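Phosphoglycerol transferase GacH (Streptococcus pyogenes serotype M1, PDB 5WCX) is a membrane protein that probably transfers glycerol phosphate onto a cell-surface polysaccharide, here represented by its metal-binding, sulfatase-like domain of the lipoteichoic acid synthase family. Local coordinates at residues S99-N104 / N356-I361; Y293-N298 / A316-H321. All coordinates share one frame; numbering follows the deposited sequence.

Overall arrangement
The chain passes helix 11-29 and the early strands of the mixed sheet before helix 89-98 leads into the loop of contact 1. Its partner is helix 349-366 near the C terminus, so 99-104 / 356-361 closes a span of 251 residues. Contact 2 falls wholly within this span: segments 293-298 and 316-321 are separated by only 17 residues. The two contacts therefore nest and do not cross. Their centres lie 21 Å apart, and their nearest atoms, about 5 Å apart, do not touch. Contact 2 lays a helix on the central sheet. Contact 1, farther out, joins the late helix 349-366 to the loop after helix 89-98.

Contact 1 (S99-N104 / N356-I361); sequences SLPFYN and NDLKNI
Leu358 meets Pro101 and Asn104 on the side of helix 349-366 that faces the loop. Its CG stands anti to the backbone N (chi1 179°), which sends the branched end toward the loop. Leu358 CD2 touches the CG corner of the Pro101 ring at 3.7 Å. The same methyl lies 3.6 Å from Asn104 ND2, a van der Waals contact. Leu333 of helix 328-339 also packs on Leu358.

Lys359 follows, crossing Asn104 at about a right angle. Its chain is extended beyond CG, and Lys359 CE comes within 3.3 Å of Asn104 OD1. This is a carbon-oxygen approach along the methylene chain, not a bond of the ammonium group. The amide is thus bordered by aliphatic carbon from two successive helix residues. Its ND2 is satisfied from the same helix, by the side-chain oxygens of Gln355 and Gln362, one turn on either side of the contact.

Asn360 points away from the loop, where its ND2 donates to Asn356 O at 2.8 Å and also bonds Asn8.

Within the loop, Pro101 CB lies over one face of the Tyr103 ring, and Tyr103 OH bonds Gln355. Gln362 also donates to Pro101 O. This is loop-on-helix packing away from the metal sites: a proline and a short 3-10 turn set against the late helix 349-366, with the apolar Pro101-Leu358 contact beside the Asn104 amide that Gln355 and Gln362 bond.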
loop_
_atom_site.group_PDB
_atom_site.type_symbol
_atom_site.label_atom_id
_atom_site.label_comp_id
_atom_site.label_asym_id
_atom_site.label_seq_id
_atom_site.Cartn_x
_atom_site.Cartn_y
_atom_site.Cartn_z
ATOM N N SER A 99 1.824 -3.551 -8.344
ATOM C CA SER A 99 1.537 -2.295 -9.032
ATOM C C SER A 99 0.534 -2.467 -10.170
ATOM O O SER A 99 0.427 -1.596 -11.041
ATOM C CB SER A 99 2.820 -1.640 -9.561
ATOM O OG SER A 99 3.729 -1.368 -8.504
ATOM N N LEU A 100 -0.208 -3.575 -10.177
ATOM C CA LEU A 100 -1.263 -3.797 -11.160
ATOM C C LEU A 100 -2.587 -3.291 -10.602
ATOM O O LEU A 100 -3.065 -3.828 -9.594
ATOM C CB LEU A 100 -1.373 -5.273 -11.502
ATOM C CG LEU A 100 -0.137 -5.908 -12.144
ATOM C CD1 LEU A 100 -0.357 -7.397 -12.386
ATOM C CD2 LEU A 100 0.214 -5.191 -13.440
ATOM N N PRO A 101 -3.210 -2.284 -11.214
ATOM C CA PRO A 101 -4.385 -1.663 -10.587
ATOM C C PRO A 101 -5.613 -2.557 -10.639
ATOM O O PRO A 101 -5.880 -3.226 -11.640
ATOM C CB PRO A 101 -4.593 -0.386 -11.412
ATOM C CG PRO A 101 -4.019 -0.713 -12.747
ATOM C CD PRO A 101 -2.846 -1.622 -12.483
ATOM N N PHE A 102 -6.376 -2.545 -9.543
ATOM C CA PHE A 102 -7.632 -3.288 -9.504
ATOM C C PHE A 102 -8.607 -2.776 -10.557
ATOM O O PHE A 102 -9.352 -3.569 -11.145
ATOM C CB PHE A 102 -8.239 -3.184 -8.102
ATOM C CG PHE A 102 -9.256 -4.258 -7.775
ATOM C CD1 PHE A 102 -9.638 -5.207 -8.709
ATOM C CD2 PHE A 102 -9.834 -4.304 -6.516
ATOM C CE1 PHE A 102 -10.571 -6.180 -8.393
ATOM C CE2 PHE A 102 -10.768 -5.272 -6.194
ATOM C CZ PHE A 102 -11.137 -6.210 -7.135
ATOM N N TYR A 103 -8.597 -1.466 -10.834
ATOM C CA TYR A 103 -9.591 -0.874 -11.722
ATOM C C TYR A 103 -9.454 -1.334 -13.169
ATOM O O TYR A 103 -10.327 -1.012 -13.982
ATOM C CB TYR A 103 -9.533 0.663 -11.658
ATOM C CG TYR A 103 -8.205 1.288 -12.041
ATOM C CD1 TYR A 103 -7.783 1.325 -13.364
ATOM C CD2 TYR A 103 -7.387 1.864 -11.077
ATOM C CE1 TYR A 103 -6.573 1.898 -13.715
ATOM C CE2 TYR A 103 -6.178 2.442 -11.418
ATOM C CZ TYR A 103 -5.775 2.455 -12.737
ATOM O OH TYR A 103 -4.571 3.029 -13.078
ATOM N N ASN A 104 -8.392 -2.069 -13.510
ATOM C CA ASN A 104 -8.261 -2.649 -14.842
ATOM C C ASN A 104 -8.739 -4.094 -14.915
ATOM O O ASN A 104 -8.954 -4.603 -16.022
ATOM C CB ASN A 104 -6.803 -2.574 -15.319
ATOM C CG ASN A 104 -6.436 -1.200 -15.865
ATOM O OD1 ASN A 104 -7.305 -0.430 -16.279
ATOM N ND2 ASN A 104 -5.144 -0.890 -15.875
ATOM N N ASN A 356 -3.536 2.028 -22.159
ATOM C CA ASN A 356 -3.499 0.923 -23.111
ATOM C C ASN A 356 -2.198 0.142 -22.985
ATOM O O ASN A 356 -2.193 -1.092 -23.073
ATOM C CB ASN A 356 -3.667 1.443 -24.540
ATOM C CG ASN A 356 -3.533 0.341 -25.580
ATOM O OD1 ASN A 356 -2.444 0.082 -26.092
ATOM N ND2 ASN A 356 -4.646 -0.312 -25.895
ATOM N N ASP A 357 -1.078 0.845 -22.789
ATOM C CA ASP A 357 0.190 0.162 -22.560
ATOM C C ASP A 357 0.130 -0.671 -21.285
ATOM O O ASP A 357 0.590 -1.818 -21.260
ATOM C CB ASP A 357 1.333 1.175 -22.486
ATOM C CG ASP A 357 1.572 1.896 -23.806
ATOM O OD1 ASP A 357 1.211 1.348 -24.870
ATOM O OD2 ASP A 357 2.133 3.011 -23.776
ATOM N N LEU A 358 -0.448 -0.112 -20.217
ATOM C CA LEU A 358 -0.540 -0.842 -18.957
ATOM C C LEU A 358 -1.470 -2.043 -19.077
ATOM O O LEU A 358 -1.151 -3.131 -18.581
ATOM C CB LEU A 358 -1.016 0.096 -17.848
ATOM C CG LEU A 358 -1.180 -0.518 -16.455
ATOM C CD1 LEU A 358 0.160 -0.995 -15.920
ATOM C CD2 LEU A 358 -1.820 0.484 -15.502
ATOM N N LYS A 359 -2.623 -1.874 -19.730
ATOM C CA LYS A 359 -3.574 -2.975 -19.838
ATOM C C LYS A 359 -2.980 -4.152 -20.606
ATOM O O LYS A 359 -3.233 -5.313 -20.265
ATOM C CB LYS A 359 -4.862 -2.490 -20.504
ATOM C CG LYS A 359 -5.681 -1.534 -19.650
ATOM C CD LYS A 359 -6.868 -0.982 -20.425
ATOM C CE LYS A 359 -7.741 -0.095 -19.551
ATOM N NZ LYS A 359 -8.946 0.393 -20.282
ATOM N N ASN A 360 -2.187 -3.876 -21.644
ATOM C CA ASN A 360 -1.566 -4.965 -22.393
ATOM C C ASN A 360 -0.550 -5.714 -21.538
ATOM O O ASN A 360 -0.501 -6.949 -21.561
ATOM C CB ASN A 360 -0.910 -4.425 -23.664
ATOM C CG ASN A 360 -1.898 -4.271 -24.805
ATOM O OD1 ASN A 360 -2.286 -5.253 -25.438
ATOM N ND2 ASN A 360 -2.308 -3.037 -25.076
ATOM N N ILE A 361 0.271 -4.984 -20.778
ATOM C CA ILE A 361 1.211 -5.627 -19.862
ATOM C C ILE A 361 0.455 -6.377 -18.772
ATOM O O ILE A 361 0.762 -7.531 -18.451
ATOM C CB ILE A 361 2.167 -4.581 -19.257
ATOM C CG1 ILE A 361 2.986 -3.893 -20.350
ATOM C CG2 ILE A 361 3.069 -5.231 -18.216
ATOM C CD1 ILE A 361 3.944 -4.808 -21.081
#

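Contact 2 (Y293-N298 / A316-H321); sequences YFIWSN and AALFEH
The His321 ring has the backbone oxygen of Ile295 over one face and the hydroxyl of Ser297 at its edge. Ile295 O stands 3.5 Å above the ring plane, displaced from the ring centre to the CE1-NE2 side of His321, 3.6 Å from each of these atoms. Ser297 OG lies in the plane, 3.5 Å from NE2 of His321, a near approach and not a hydrogen bond. The ring nitrogens are bonded elsewhere: ND1 pairs with Thr76 OG1, and NE2 with Asn301 OD1. With both nitrogens engaged, rotation of the imidazole is probably restricted. Ile295 O has its own partner in Thr75.

The ring reaches the strand because CG of His321 is anti to its backbone N (chi1 179°). The side chains of Ile295 and His321 lie alongside, pointing opposite ways, which brings CG2 of Ile295 to 3.9 Å from CD2 of His321. The other branch of Ile295 runs to the preceding helical turn, where CD1 touches Ala317 CB at 3.6 Å. Leu318 CD1 adds a looser apolar contact with Ile295 CG2.

Ser297 OG bonds Thr264 on the adjacent strand. A water 2.9 Å from Ser297 OG also donates a weak bond to His321 O.

Over strand 293-297 and helix 316-321 the axes approach to 9.5 Å at an angle of 35°, running in roughly the same direction. Asp323, a calcium ligand, follows soon after His321. The arrangement is that of a helix packed on the central sheet of an alpha/beta domain, as in the alkaline phosphatase and sulfatase superfamily.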
loop_
_atom_site.group_PDB
_atom_site.type_symbol
_atom_site.label_atom_id
_atom_site.label_comp_id
_atom_site.label_asym_id
_atom_site.label_seq_id
_atom_site.Cartn_x
_atom_site.Cartn_y
_atom_site.Cartn_z
ATOM N N TYR A 293 -1.787 8.548 3.204
ATOM C CA TYR A 293 -0.552 7.822 2.932
ATOM C C TYR A 293 0.624 8.780 3.060
ATOM O O TYR A 293 0.475 9.999 2.946
ATOM C CB TYR A 293 -0.553 7.175 1.535
ATOM C CG TYR A 293 -0.017 8.073 0.439
ATOM C CD1 TYR A 293 1.338 8.086 0.119
ATOM C CD2 TYR A 293 -0.863 8.914 -0.269
ATOM C CE1 TYR A 293 1.833 8.916 -0.872
ATOM C CE2 TYR A 293 -0.376 9.744 -1.263
ATOM C CZ TYR A 293 0.971 9.741 -1.561
ATOM O OH TYR A 293 1.457 10.567 -2.548
ATOM N N PHE A 294 1.803 8.213 3.305
ATOM C CA PHE A 294 3.041 8.967 3.182
ATOM C C PHE A 294 4.161 7.998 2.836
ATOM O O PHE A 294 4.079 6.794 3.095
ATOM C CB PHE A 294 3.363 9.780 4.452
ATOM C CG PHE A 294 3.595 8.946 5.684
ATOM C CD1 PHE A 294 4.808 8.309 5.889
ATOM C CD2 PHE A 294 2.609 8.824 6.651
ATOM C CE1 PHE A 294 5.026 7.545 7.024
ATOM C CE2 PHE A 294 2.822 8.061 7.789
ATOM C CZ PHE A 294 4.032 7.423 7.975
ATOM N N ILE A 295 5.205 8.542 2.213
ATOM C CA ILE A 295 6.427 7.809 1.892
ATOM C C ILE A 295 7.559 8.555 2.584
ATOM O O ILE A 295 7.894 9.683 2.199
ATOM C CB ILE A 295 6.668 7.702 0.381
ATOM C CG1 ILE A 295 5.471 7.028 -0.296
ATOM C CG2 ILE A 295 7.947 6.918 0.101
ATOM C CD1 ILE A 295 5.572 6.955 -1.809
ATOM N N TRP A 296 8.145 7.931 3.601
ATOM C CA TRP A 296 9.053 8.599 4.524
ATOM C C TRP A 296 10.338 7.798 4.647
ATOM O O TRP A 296 10.297 6.589 4.896
ATOM C CB TRP A 296 8.375 8.762 5.892
ATOM C CG TRP A 296 9.233 9.360 6.960
ATOM C CD1 TRP A 296 9.319 10.679 7.301
ATOM C CD2 TRP A 296 10.116 8.659 7.844
ATOM N NE1 TRP A 296 10.208 10.843 8.336
ATOM C CE2 TRP A 296 10.711 9.617 8.688
ATOM C CE3 TRP A 296 10.466 7.314 8.000
ATOM C CZ2 TRP A 296 11.635 9.275 9.674
ATOM C CZ3 TRP A 296 11.384 6.976 8.979
ATOM C CH2 TRP A 296 11.956 7.953 9.804
ATOM N N SER A 297 11.469 8.473 4.457
ATOM C CA SER A 297 12.791 7.895 4.658
ATOM C C SER A 297 13.374 8.368 5.988
ATOM O O SER A 297 13.029 9.435 6.502
ATOM C CB SER A 297 13.740 8.279 3.518
ATOM O OG SER A 297 13.259 7.837 2.262
ATOM N N ASN A 298 14.289 7.562 6.532
ATOM C CA ASN A 298 14.898 7.852 7.825
ATOM C C ASN A 298 16.066 8.828 7.732
ATOM O O ASN A 298 16.720 9.081 8.749
ATOM C CB ASN A 298 15.368 6.552 8.490
ATOM C CG ASN A 298 16.505 5.882 7.737
ATOM O OD1 ASN A 298 16.720 6.140 6.553
ATOM N ND2 ASN A 298 17.234 5.009 8.423
ATOM N N ALA A 316 6.113 2.935 -7.840
ATOM C CA ALA A 316 6.663 3.961 -8.722
ATOM C C ALA A 316 6.959 5.241 -7.951
ATOM O O ALA A 316 7.964 5.914 -8.208
ATOM C CB ALA A 316 5.698 4.242 -9.874
ATOM N N ALA A 317 6.086 5.597 -7.003
ATOM C CA ALA A 317 6.347 6.753 -6.153
ATOM C C ALA A 317 7.512 6.493 -5.209
ATOM O O ALA A 317 8.260 7.421 -4.881
ATOM C CB ALA A 317 5.087 7.117 -5.369
ATOM N N LEU A 318 7.687 5.243 -4.771
ATOM C CA LEU A 318 8.838 4.894 -3.947
ATOM C C LEU A 318 10.141 5.113 -4.707
ATOM O O LEU A 318 11.070 5.751 -4.198
ATOM C CB LEU A 318 8.730 3.440 -3.483
ATOM C CG LEU A 318 9.934 2.874 -2.726
ATOM C CD1 LEU A 318 10.132 3.585 -1.397
ATOM C CD2 LEU A 318 9.777 1.371 -2.512
ATOM N N PHE A 319 10.234 4.572 -5.927
ATOM C CA PHE A 319 11.446 4.748 -6.723
ATOM C C PHE A 319 11.747 6.225 -6.940
ATOM O O PHE A 319 12.905 6.651 -6.856
ATOM C CB PHE A 319 11.305 4.035 -8.071
ATOM C CG PHE A 319 11.642 2.569 -8.029
ATOM C CD1 PHE A 319 10.807 1.671 -7.386
ATOM C CD2 PHE A 319 12.785 2.085 -8.648
ATOM C CE1 PHE A 319 11.111 0.322 -7.349
ATOM C CE2 PHE A 319 13.092 0.737 -8.617
ATOM C CZ PHE A 319 12.253 -0.146 -7.966
ATOM N N GLU A 320 10.716 7.024 -7.224
ATOM C CA GLU A 320 10.929 8.453 -7.422
ATOM C C GLU A 320 11.419 9.111 -6.138
ATOM O O GLU A 320 12.391 9.876 -6.150
ATOM C CB GLU A 320 9.642 9.119 -7.908
ATOM C CG GLU A 320 9.832 10.577 -8.296
ATOM C CD GLU A 320 8.523 11.317 -8.480
ATOM O OE1 GLU A 320 7.507 10.891 -7.892
ATOM O OE2 GLU A 320 8.515 12.328 -9.215
ATOM N N HIS A 321 10.759 8.815 -5.012
ATOM C CA HIS A 321 11.108 9.463 -3.752
ATOM C C HIS A 321 12.536 9.148 -3.328
ATOM O O HIS A 321 13.198 9.989 -2.710
ATOM C CB HIS A 321 10.142 9.039 -2.646
ATOM C CG HIS A 321 10.444 9.655 -1.315
ATOM N ND1 HIS A 321 10.033 10.925 -0.975
ATOM C CD2 HIS A 321 11.133 9.185 -0.248
ATOM C CE1 HIS A 321 10.444 11.207 0.247
ATOM N NE2 HIS A 321 11.116 10.169 0.710
HETATM O O HOH W 1 14.780 9.484 0.362
#